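Local coordinates for protein transcription termination factor FttA (Methanosarcina mazei, PDB 2XR1) that probably terminates archaeal transcription by cutting nascent RNA as it leaves RNA polymerase, using a two-zinc metallo-beta-lactamase/beta-CASP nuclease core, at residues V232-L235 and N236-D239; Y283-V286 and A287-G291; P310-Y313 and E314-T317; H583-R586 and R587-M590. One frame throughout, in Å; residues are numbered along the deposited sequence.

Interaction 1 (V232-L235 and N236-D239); sequences VFPL and NQID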
loop_
_atom_site.group_PDB
_atom_site.type_symbol
_atom_site.label_atom_id
_atom_site.label_comp_id
_atom_site.label_asym_id
_atom_site.label_seq_id
_atom_site.Cartn_x
_atom_site.Cartn_y
_atom_site.Cartn_z
ATOM N N VAL B 232 -5.272 -4.434 3.875
ATOM C CA VAL B 232 -6.396 -5.357 3.866
ATOM C C VAL B 232 -6.936 -5.620 5.269
ATOM O O VAL B 232 -8.135 -5.803 5.418
ATOM C CB VAL B 232 -6.008 -6.634 3.144
ATOM C CG1 VAL B 232 -6.795 -7.851 3.676
ATOM C CG2 VAL B 232 -6.268 -6.445 1.703
ATOM N N PHE B 233 -6.053 -5.664 6.273
ATOM C CA PHE B 233 -6.459 -5.815 7.672
ATOM C C PHE B 233 -6.661 -4.416 8.255
ATOM O O PHE B 233 -5.764 -3.594 8.138
ATOM C CB PHE B 233 -5.404 -6.598 8.494
ATOM C CG PHE B 233 -5.609 -8.112 8.491
ATOM C CD1 PHE B 233 -5.563 -8.822 7.308
ATOM C CD2 PHE B 233 -5.826 -8.818 9.690
ATOM C CE1 PHE B 233 -5.765 -10.235 7.305
ATOM C CE2 PHE B 233 -6.021 -10.220 9.699
ATOM C CZ PHE B 233 -5.986 -10.928 8.506
ATOM N N PRO B 234 -7.819 -4.158 8.922
ATOM C CA PRO B 234 -8.824 -5.155 9.295
ATOM C C PRO B 234 -9.816 -5.328 8.163
ATOM O O PRO B 234 -10.228 -4.356 7.564
ATOM C CB PRO B 234 -9.496 -4.530 10.511
ATOM C CG PRO B 234 -9.455 -3.064 10.236
ATOM C CD PRO B 234 -8.276 -2.802 9.288
ATOM N N LEU B 235 -10.191 -6.572 7.915
ATOM C CA LEU B 235 -11.105 -6.930 6.863
ATOM C C LEU B 235 -12.447 -6.195 6.874
ATOM O O LEU B 235 -13.036 -5.961 5.808
ATOM C CB LEU B 235 -11.306 -8.446 6.848
ATOM C CG LEU B 235 -10.042 -9.239 6.463
ATOM C CD1 LEU B 235 -10.153 -10.720 6.846
ATOM C CD2 LEU B 235 -9.789 -9.092 4.972
ATOM N N ASN B 236 -12.928 -5.779 8.035
ATOM C CA ASN B 236 -14.156 -4.970 8.065
ATOM C C ASN B 236 -14.047 -3.638 7.283
ATOM O O ASN B 236 -15.050 -3.052 6.883
ATOM C CB ASN B 236 -14.599 -4.713 9.502
ATOM C CG ASN B 236 -13.683 -3.742 10.238
ATOM O OD1 ASN B 236 -12.877 -3.012 9.629
ATOM N ND2 ASN B 236 -13.816 -3.715 11.566
ATOM N N GLN B 237 -12.823 -3.169 7.040
ATOM C CA GLN B 237 -12.614 -1.980 6.196
ATOM C C GLN B 237 -12.924 -2.254 4.709
ATOM O O GLN B 237 -12.805 -1.338 3.893
ATOM C CB GLN B 237 -11.159 -1.464 6.327
ATOM C CG GLN B 237 -10.138 -2.082 5.338
ATOM C CD GLN B 237 -8.704 -1.564 5.529
ATOM O OE1 GLN B 237 -8.273 -0.680 4.800
ATOM N NE2 GLN B 237 -7.956 -2.134 6.512
ATOM N N ILE B 238 -13.258 -3.501 4.350
ATOM C CA ILE B 238 -13.515 -3.817 2.965
ATOM C C ILE B 238 -15.007 -3.721 2.615
ATOM O O ILE B 238 -15.806 -4.516 3.066
ATOM C CB ILE B 238 -13.012 -5.221 2.556
ATOM C CG1 ILE B 238 -11.562 -5.445 2.986
ATOM C CG2 ILE B 238 -13.122 -5.355 1.089
ATOM C CD1 ILE B 238 -10.559 -4.650 2.216
ATOM N N ASP B 239 -15.351 -2.786 1.736
ATOM C CA ASP B 239 -16.715 -2.595 1.307
ATOM C C ASP B 239 -17.285 -3.764 0.492
ATOM O O ASP B 239 -18.475 -4.112 0.640
ATOM C CB ASP B 239 -16.825 -1.291 0.535
ATOM C CG ASP B 239 -16.577 -0.058 1.430
ATOM O OD1 ASP B 239 -15.514 -0.004 2.146
ATOM O OD2 ASP B 239 -17.466 0.859 1.448
#
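Gln237 folds back over Pro234 in the loop that leads from strand 208-211 to strand 240-242. Gln237 CB lies 3.3 Å and Gln237 CG 3.2 Å from Pro234 O. CG is wedged between the backbone N and the carbonyl carbon (chi1 89°), which turns the chain back over the preceding residues. The chain then runs extended, CD passes the proline ring, and the two side chains cross at about a right angle. At the tip, NE2 makes a weak hydrogen bond to Pro234 O; its exact place is doubtful, because the model puts it too near the ring. Pro234 O also accepts from Gln237 N at 2.9 Å, with the donor above the carbonyl plane. Ile238 N donates to Leu235 O, again at 2.9 Å, and Ile238 CG1 rests 3.2 Å from Leu235 O. The cis peptide bond before Pro234 probably helps bend the chain into this short 3-10 turn. Leu235 and Ile238 are buried, against Tyr260 and Tyr262. Gln237 also packs on Pro230 of the second subunit. Two good main-chain bonds, to Pro234 O and Leu235 O, hold the turn, and the glutamine amide adds a weak and less certain bond to Pro234 O.

Interaction 2 (Y283-V286 and A287-G291); sequences YIDV and AAKEG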
loop_
_atom_site.group_PDB
_atom_site.type_symbol
_atom_site.label_atom_id
_atom_site.label_comp_id
_atom_site.label_asym_id
_atom_site.label_seq_id
_atom_site.Cartn_x
_atom_site.Cartn_y
_atom_site.Cartn_z
ATOM N N TYR B 283 -12.856 -28.258 -3.974
ATOM C CA TYR B 283 -11.475 -27.976 -3.660
ATOM C C TYR B 283 -11.141 -28.570 -2.329
ATOM O O TYR B 283 -10.214 -29.383 -2.233
ATOM C CB TYR B 283 -11.222 -26.487 -3.653
ATOM C CG TYR B 283 -9.849 -26.040 -3.184
ATOM C CD1 TYR B 283 -8.684 -26.576 -3.718
ATOM C CD2 TYR B 283 -9.721 -25.009 -2.240
ATOM C CE1 TYR B 283 -7.426 -26.115 -3.306
ATOM C CE2 TYR B 283 -8.473 -24.549 -1.828
ATOM C CZ TYR B 283 -7.333 -25.093 -2.365
ATOM O OH TYR B 283 -6.109 -24.611 -1.930
ATOM N N ILE B 284 -11.913 -28.211 -1.305
ATOM C CA ILE B 284 -11.612 -28.657 0.053
ATOM C C ILE B 284 -11.889 -30.136 0.291
ATOM O O ILE B 284 -11.311 -30.734 1.218
ATOM C CB ILE B 284 -12.311 -27.812 1.123
ATOM C CG1 ILE B 284 -13.823 -28.057 1.141
ATOM C CG2 ILE B 284 -11.980 -26.341 0.918
ATOM C CD1 ILE B 284 -14.589 -27.093 2.040
ATOM N N ASP B 285 -12.764 -30.732 -0.519
ATOM C CA ASP B 285 -13.053 -32.155 -0.409
ATOM C C ASP B 285 -11.888 -32.958 -0.945
ATOM O O ASP B 285 -11.356 -33.841 -0.268
ATOM C CB ASP B 285 -14.321 -32.490 -1.183
ATOM C CG ASP B 285 -14.746 -33.949 -1.023
ATOM O OD1 ASP B 285 -15.084 -34.372 0.123
ATOM O OD2 ASP B 285 -14.755 -34.672 -2.055
ATOM N N VAL B 286 -11.472 -32.652 -2.165
ATOM C CA VAL B 286 -10.279 -33.280 -2.749
ATOM C C VAL B 286 -9.048 -33.046 -1.886
ATOM O O VAL B 286 -8.281 -33.965 -1.670
ATOM C CB VAL B 286 -9.992 -32.752 -4.164
ATOM C CG1 VAL B 286 -8.602 -33.182 -4.655
ATOM C CG2 VAL B 286 -11.089 -33.212 -5.114
ATOM N N ALA B 287 -8.881 -31.837 -1.362
ATOM C CA ALA B 287 -7.728 -31.536 -0.513
ATOM C C ALA B 287 -7.634 -32.464 0.703
ATOM O O ALA B 287 -6.538 -32.805 1.144
ATOM C CB ALA B 287 -7.758 -30.068 -0.078
ATOM N N ALA B 288 -8.784 -32.884 1.227
ATOM C CA ALA B 288 -8.839 -33.801 2.365
ATOM C C ALA B 288 -8.398 -35.210 1.985
ATOM O O ALA B 288 -7.706 -35.875 2.756
ATOM C CB ALA B 288 -10.252 -33.849 2.946
ATOM N N LYS B 289 -8.835 -35.676 0.813
ATOM C CA LYS B 289 -8.587 -37.067 0.395
ATOM C C LYS B 289 -7.130 -37.235 -0.004
ATOM O O LYS B 289 -6.507 -38.260 0.263
ATOM C CB LYS B 289 -9.446 -37.470 -0.818
ATOM C CG LYS B 289 -10.955 -37.244 -0.714
ATOM C CD LYS B 289 -11.625 -37.973 0.457
ATOM C CE LYS B 289 -12.988 -37.339 0.753
ATOM N NZ LYS B 289 -13.758 -37.033 -0.488
ATOM N N GLU B 290 -6.604 -36.222 -0.677
ATOM C CA GLU B 290 -5.236 -36.274 -1.167
ATOM C C GLU B 290 -4.245 -35.960 -0.057
ATOM O O GLU B 290 -3.069 -36.298 -0.174
ATOM C CB GLU B 290 -5.055 -35.354 -2.382
ATOM C CG GLU B 290 -5.930 -35.815 -3.571
ATOM C CD GLU B 290 -5.482 -35.279 -4.940
ATOM O OE1 GLU B 290 -4.951 -34.140 -4.997
ATOM O OE2 GLU B 290 -5.677 -35.999 -5.959
ATOM N N GLY B 291 -4.718 -35.328 1.017
ATOM C CA GLY B 291 -3.904 -35.133 2.229
ATOM C C GLY B 291 -3.073 -33.847 2.224
ATOM O O GLY B 291 -1.967 -33.805 2.791
#
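Tyr283 to Val286 and the residues that follow form the C-terminal end of helix 270-290, a long helix of the metallo-beta-lactamase region. Tyr283 O accepts from Ala287 N at 2.9 Å, a regular i to i+4 helical bond. The Tyr283 ring leaves the helix toward Val215, Pro295 and Tyr296. Its side chain is about 10 Å from that of Asp249, a zinc ligand. Ile284 is buried and also packs on Tyr296. Its carbonyl takes a weak bond from Ala288 N. Asp285 then carries the main side-chain contact. Asp285 CG is anti to the backbone N (chi1 -176°), a placement that directs the carboxylate to Lys289. The lysine bends at chi2 and chi4 and brings NZ back to the acid. Lys289 NZ lies 3.0 Å from both OD1 and OD2 of Asp285, and the ammonium group sits between the two carboxylate oxygens. Each hydrogen bond is weak, but the pair is a salt bridge one turn long on an exposed face. Val286 comes last in this turn. Val286 O accepts from Glu290 N at 3.0 Å, with an N-H...O angle of 165°, and takes a weak bond from Lys289 N. The side chains of Val286 and Glu290 lie side by side and point the same way. Beyond this contact, Glu290 OE2 accepts from Gly517 N, which ties the helix end to the beta-CASP region. Gly291 has positive phi and leaves the helical path. Val286 CG1 lies 3.8 Å from Glu290 CD, the carboxyl carbon.

Interaction 3 (P310-Y313 and E314-T317); sequences PLDY and EEVT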
loop_
_atom_site.group_PDB
_atom_site.type_symbol
_atom_site.label_atom_id
_atom_site.label_comp_id
_atom_site.label_asym_id
_atom_site.label_seq_id
_atom_site.Cartn_x
_atom_site.Cartn_y
_atom_site.Cartn_z
ATOM N N PRO B 310 -25.607 -11.815 -6.707
ATOM C CA PRO B 310 -25.344 -11.877 -8.145
ATOM C C PRO B 310 -25.825 -10.669 -8.868
ATOM O O PRO B 310 -26.850 -10.160 -8.508
ATOM C CB PRO B 310 -26.180 -13.061 -8.604
ATOM C CG PRO B 310 -27.272 -13.236 -7.516
ATOM C CD PRO B 310 -26.579 -12.848 -6.249
ATOM N N LEU B 311 -25.106 -10.253 -9.905
ATOM C CA LEU B 311 -25.506 -9.189 -10.794
ATOM C C LEU B 311 -25.365 -9.652 -12.198
ATOM O O LEU B 311 -24.361 -10.280 -12.551
ATOM C CB LEU B 311 -24.584 -8.011 -10.624
ATOM C CG LEU B 311 -24.326 -7.557 -9.198
ATOM C CD1 LEU B 311 -23.368 -6.359 -9.308
ATOM C CD2 LEU B 311 -25.635 -7.233 -8.485
ATOM N N ASP B 312 -26.328 -9.312 -13.039
ATOM C CA ASP B 312 -26.235 -9.621 -14.453
ATOM C C ASP B 312 -25.337 -8.623 -15.206
ATOM O O ASP B 312 -25.101 -7.474 -14.757
ATOM C CB ASP B 312 -27.623 -9.669 -15.060
ATOM C CG ASP B 312 -28.426 -10.906 -14.594
ATOM O OD1 ASP B 312 -28.105 -12.029 -15.014
ATOM O OD2 ASP B 312 -29.402 -10.785 -13.814
ATOM N N TYR B 313 -24.828 -9.064 -16.361
ATOM C CA TYR B 313 -24.148 -8.152 -17.259
ATOM C C TYR B 313 -24.974 -6.869 -17.470
ATOM O O TYR B 313 -26.230 -6.917 -17.577
ATOM C CB TYR B 313 -23.931 -8.800 -18.606
ATOM C CG TYR B 313 -23.027 -9.994 -18.635
ATOM C CD1 TYR B 313 -21.954 -10.113 -17.768
ATOM C CD2 TYR B 313 -23.192 -10.979 -19.589
ATOM C CE1 TYR B 313 -21.097 -11.218 -17.825
ATOM C CE2 TYR B 313 -22.332 -12.050 -19.659
ATOM C CZ TYR B 313 -21.290 -12.169 -18.778
ATOM O OH TYR B 313 -20.441 -13.281 -18.822
ATOM N N GLU B 314 -24.253 -5.746 -17.574
ATOM C CA GLU B 314 -24.824 -4.444 -17.970
ATOM C C GLU B 314 -25.744 -3.786 -16.941
ATOM O O GLU B 314 -26.472 -2.868 -17.254
ATOM C CB GLU B 314 -25.552 -4.541 -19.319
ATOM C CG GLU B 314 -24.642 -4.823 -20.502
ATOM C CD GLU B 314 -25.357 -4.629 -21.857
ATOM O OE1 GLU B 314 -26.555 -4.174 -21.909
ATOM O OE2 GLU B 314 -24.719 -4.944 -22.885
ATOM N N GLU B 315 -25.674 -4.239 -15.710
ATOM C CA GLU B 315 -26.554 -3.792 -14.664
ATOM C C GLU B 315 -25.661 -2.949 -13.753
ATOM O O GLU B 315 -24.799 -3.503 -13.059
ATOM C CB GLU B 315 -27.106 -5.025 -13.976
ATOM C CG GLU B 315 -28.068 -4.828 -12.839
ATOM C CD GLU B 315 -28.798 -6.148 -12.489
ATOM O OE1 GLU B 315 -28.161 -7.092 -11.929
ATOM O OE2 GLU B 315 -30.010 -6.247 -12.803
ATOM N N VAL B 316 -25.845 -1.618 -13.826
ATOM C CA VAL B 316 -25.047 -0.646 -13.101
ATOM C C VAL B 316 -25.459 -0.614 -11.653
ATOM O O VAL B 316 -26.602 -0.345 -11.356
ATOM C CB VAL B 316 -25.233 0.801 -13.651
ATOM C CG1 VAL B 316 -24.314 1.750 -12.929
ATOM C CG2 VAL B 316 -24.980 0.841 -15.146
ATOM N N THR B 317 -24.501 -0.808 -10.759
ATOM C CA THR B 317 -24.794 -1.184 -9.385
ATOM C C THR B 317 -23.939 -0.363 -8.429
ATOM O O THR B 317 -22.714 -0.427 -8.482
ATOM C CB THR B 317 -24.476 -2.689 -9.228
ATOM O OG1 THR B 317 -25.222 -3.408 -10.214
ATOM C CG2 THR B 317 -24.818 -3.238 -7.859
HETATM O O HOH W 1 -23.297 -5.415 -13.999
#
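Asp312 and Glu315 bracket a type II beta turn between strands 308-310 and 317-320, edge strands of the two sheets of the metallo-beta-lactamase fold. The turn's own backbone bond, from Glu315 N to Asp312 O, is weak at 3.4 Å. Asp312 O has a second donor: a water 2.8 Å away. That water also donates to Glu315 O, so it bridges the carbonyls at the two ends of the turn. Glu315 O has a further donor in Thr317 OG1, which lies above the carbonyl plane. The side chain of Glu315 makes a further link across the loop. Its CG is trans to the backbone N (chi1 -180°) and the chain runs extended beyond it, which carries OE1 back to Asp312. There Glu315 OE1 accepts from Asp312 N at 3.1 Å, with an N-H...O angle of 153°. The N-H comes from above the carboxylate plane, 47° out of it. Glu315 OE1 is also 4.3 Å from Asp312 OD2. These like charges would probably disfavour each other. Asp312 OD1 is satisfied outside the loop by Tyr464 OH. Tyr313 OH donates to Ser336 O, and the Tyr313 ring meets that of Tyr464. The Tyr313 side chain is about 8 Å from those of the zinc ligands His245 and His332. The apolar part of the contact is small. Leu311 and Thr317 are both buried and reach toward each other tip to tip, with Leu311 CD1 3.7 Å from Thr317 CG2.

Interaction 4 (H583-R586 and R587-M590); sequences HSDR and RQLM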
loop_
_atom_site.group_PDB
_atom_site.type_symbol
_atom_site.label_atom_id
_atom_site.label_comp_id
_atom_site.label_asym_id
_atom_site.label_seq_id
_atom_site.Cartn_x
_atom_site.Cartn_y
_atom_site.Cartn_z
ATOM N N HIS B 583 -8.423 -18.072 -23.243
ATOM C CA HIS B 583 -7.754 -16.769 -23.198
ATOM C C HIS B 583 -7.429 -16.194 -24.565
ATOM O O HIS B 583 -7.171 -16.908 -25.543
ATOM C CB HIS B 583 -6.430 -16.899 -22.494
ATOM C CG HIS B 583 -6.533 -17.249 -21.037
ATOM N ND1 HIS B 583 -6.724 -16.298 -20.053
ATOM C CD2 HIS B 583 -6.401 -18.441 -20.403
ATOM C CE1 HIS B 583 -6.703 -16.901 -18.880
ATOM N NE2 HIS B 583 -6.493 -18.194 -19.065
ATOM N N SER B 584 -7.411 -14.879 -24.613
ATOM C CA SER B 584 -6.938 -14.150 -25.740
ATOM C C SER B 584 -5.493 -14.489 -25.968
ATOM O O SER B 584 -4.717 -14.450 -25.042
ATOM C CB SER B 584 -7.040 -12.650 -25.446
ATOM O OG SER B 584 -8.362 -12.236 -25.452
ATOM N N ASP B 585 -5.113 -14.796 -27.200
ATOM C CA ASP B 585 -3.699 -14.979 -27.513
ATOM C C ASP B 585 -3.014 -13.601 -27.602
ATOM O O ASP B 585 -3.630 -12.581 -27.277
ATOM C CB ASP B 585 -3.521 -15.815 -28.787
ATOM C CG ASP B 585 -3.786 -15.032 -30.095
ATOM O OD1 ASP B 585 -4.243 -13.858 -30.035
ATOM O OD2 ASP B 585 -3.533 -15.605 -31.204
ATOM N N ARG B 586 -1.750 -13.575 -28.009
ATOM C CA ARG B 586 -1.002 -12.320 -28.034
ATOM C C ARG B 586 -1.676 -11.300 -28.943
ATOM O O ARG B 586 -1.905 -10.196 -28.538
ATOM C CB ARG B 586 0.447 -12.567 -28.445
ATOM C CG ARG B 586 1.177 -11.361 -28.947
ATOM C CD ARG B 586 1.660 -10.435 -27.830
ATOM N NE ARG B 586 2.524 -9.439 -28.433
ATOM C CZ ARG B 586 3.466 -8.734 -27.825
ATOM N NH1 ARG B 586 3.731 -8.870 -26.536
ATOM N NH2 ARG B 586 4.172 -7.884 -28.550
ATOM N N ARG B 587 -2.025 -11.701 -30.156
ATOM C CA ARG B 587 -2.733 -10.830 -31.087
ATOM C C ARG B 587 -4.017 -10.256 -30.442
ATOM O O ARG B 587 -4.297 -9.075 -30.482
ATOM C CB ARG B 587 -3.097 -11.574 -32.360
ATOM C CG ARG B 587 -3.344 -10.642 -33.552
ATOM C CD ARG B 587 -3.982 -11.361 -34.748
ATOM N NE ARG B 587 -5.448 -11.383 -34.628
ATOM C CZ ARG B 587 -6.187 -12.453 -34.282
ATOM N NH1 ARG B 587 -5.616 -13.652 -34.037
ATOM N NH2 ARG B 587 -7.511 -12.339 -34.194
ATOM N N GLN B 588 -4.775 -11.117 -29.800
ATOM C CA GLN B 588 -6.071 -10.726 -29.270
ATOM C C GLN B 588 -5.944 -9.783 -28.094
ATOM O O GLN B 588 -6.794 -8.906 -27.921
ATOM C CB GLN B 588 -6.877 -11.976 -28.922
ATOM C CG GLN B 588 -7.426 -12.609 -30.190
ATOM C CD GLN B 588 -7.708 -14.095 -30.067
ATOM O OE1 GLN B 588 -7.488 -14.706 -28.999
ATOM N NE2 GLN B 588 -8.188 -14.698 -31.164
ATOM N N LEU B 589 -4.915 -9.977 -27.270
ATOM C CA LEU B 589 -4.644 -9.057 -26.177
ATOM C C LEU B 589 -4.404 -7.664 -26.755
ATOM O O LEU B 589 -4.969 -6.667 -26.295
ATOM C CB LEU B 589 -3.446 -9.525 -25.363
ATOM C CG LEU B 589 -3.754 -10.801 -24.543
ATOM C CD1 LEU B 589 -2.503 -11.505 -23.988
ATOM C CD2 LEU B 589 -4.699 -10.438 -23.426
ATOM N N MET B 590 -3.579 -7.597 -27.786
ATOM C CA MET B 590 -3.245 -6.322 -28.389
ATOM C C MET B 590 -4.446 -5.692 -29.067
ATOM O O MET B 590 -4.624 -4.493 -28.993
ATOM C CB MET B 590 -2.104 -6.477 -29.403
ATOM C CG MET B 590 -0.749 -6.704 -28.722
ATOM S SD MET B 590 0.030 -5.154 -28.087
ATOM C CE MET B 590 1.039 -4.685 -29.511
#
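The backbone is extended at Ser584 and Asp585 and turns helical at Arg586, where Leu589 N to Asp585 O at 2.9 Å and Met590 N to Arg586 O begin the i to i+4 ladder. Asp585 sits at the N-cap. Its CG lies between the backbone N and the carbonyl carbon (chi1 77°), which swings the carboxylate over the first turn. Asp585 OD1 then takes Gln588 N at 2.8 Å, nearly end-on to its C-O bond. In return Gln588 OE1 accepts from Asp585 N at 3.0 Å, with the donor tilted 34° from the amide plane. The two side chains cross at about a right angle. Lys357 also donates to this OE1, Glu359 takes Gln588 NE2, and Asp585 OD2 accepts from Gln390 N, which fixes both ends of the amide and the second carboxylate oxygen. Ser584 CB packs 3.5 Å from Gln588 CB and close to Leu589 CD2. The Arg586 guanidinium bonds Asp615 and Ser619 of helix 610-624. Just before the cap, His583 ND1 is hydrogen-bonded to Glu380, and the His583 side chain touches the zinc ligand Asp355. The reciprocal pair is a capping box. It starts helix 586-594 close to the two-zinc site of the metallo-beta-lactamase fold.

In the fold
All four contacts are local, and they follow one another along the chain without nesting or crossing. Interaction 1 closes a turn just ahead of strand 240-242, with one residue packed on the second subunit. Interaction 2 lies at the end of helix 270-290, where the metallo-beta-lactamase region meets the beta-CASP region. Interaction 3 passes the chain from the first sheet of the fold to the second. Interaction 4 comes after the beta-CASP region, where the chain returns to the nuclease core beside the zinc ions. None touches another. Interactions 1 and 3 are closest, about 11 Å between nearest atoms; interactions 2 and 3 lie on opposite sides of the chain's centre.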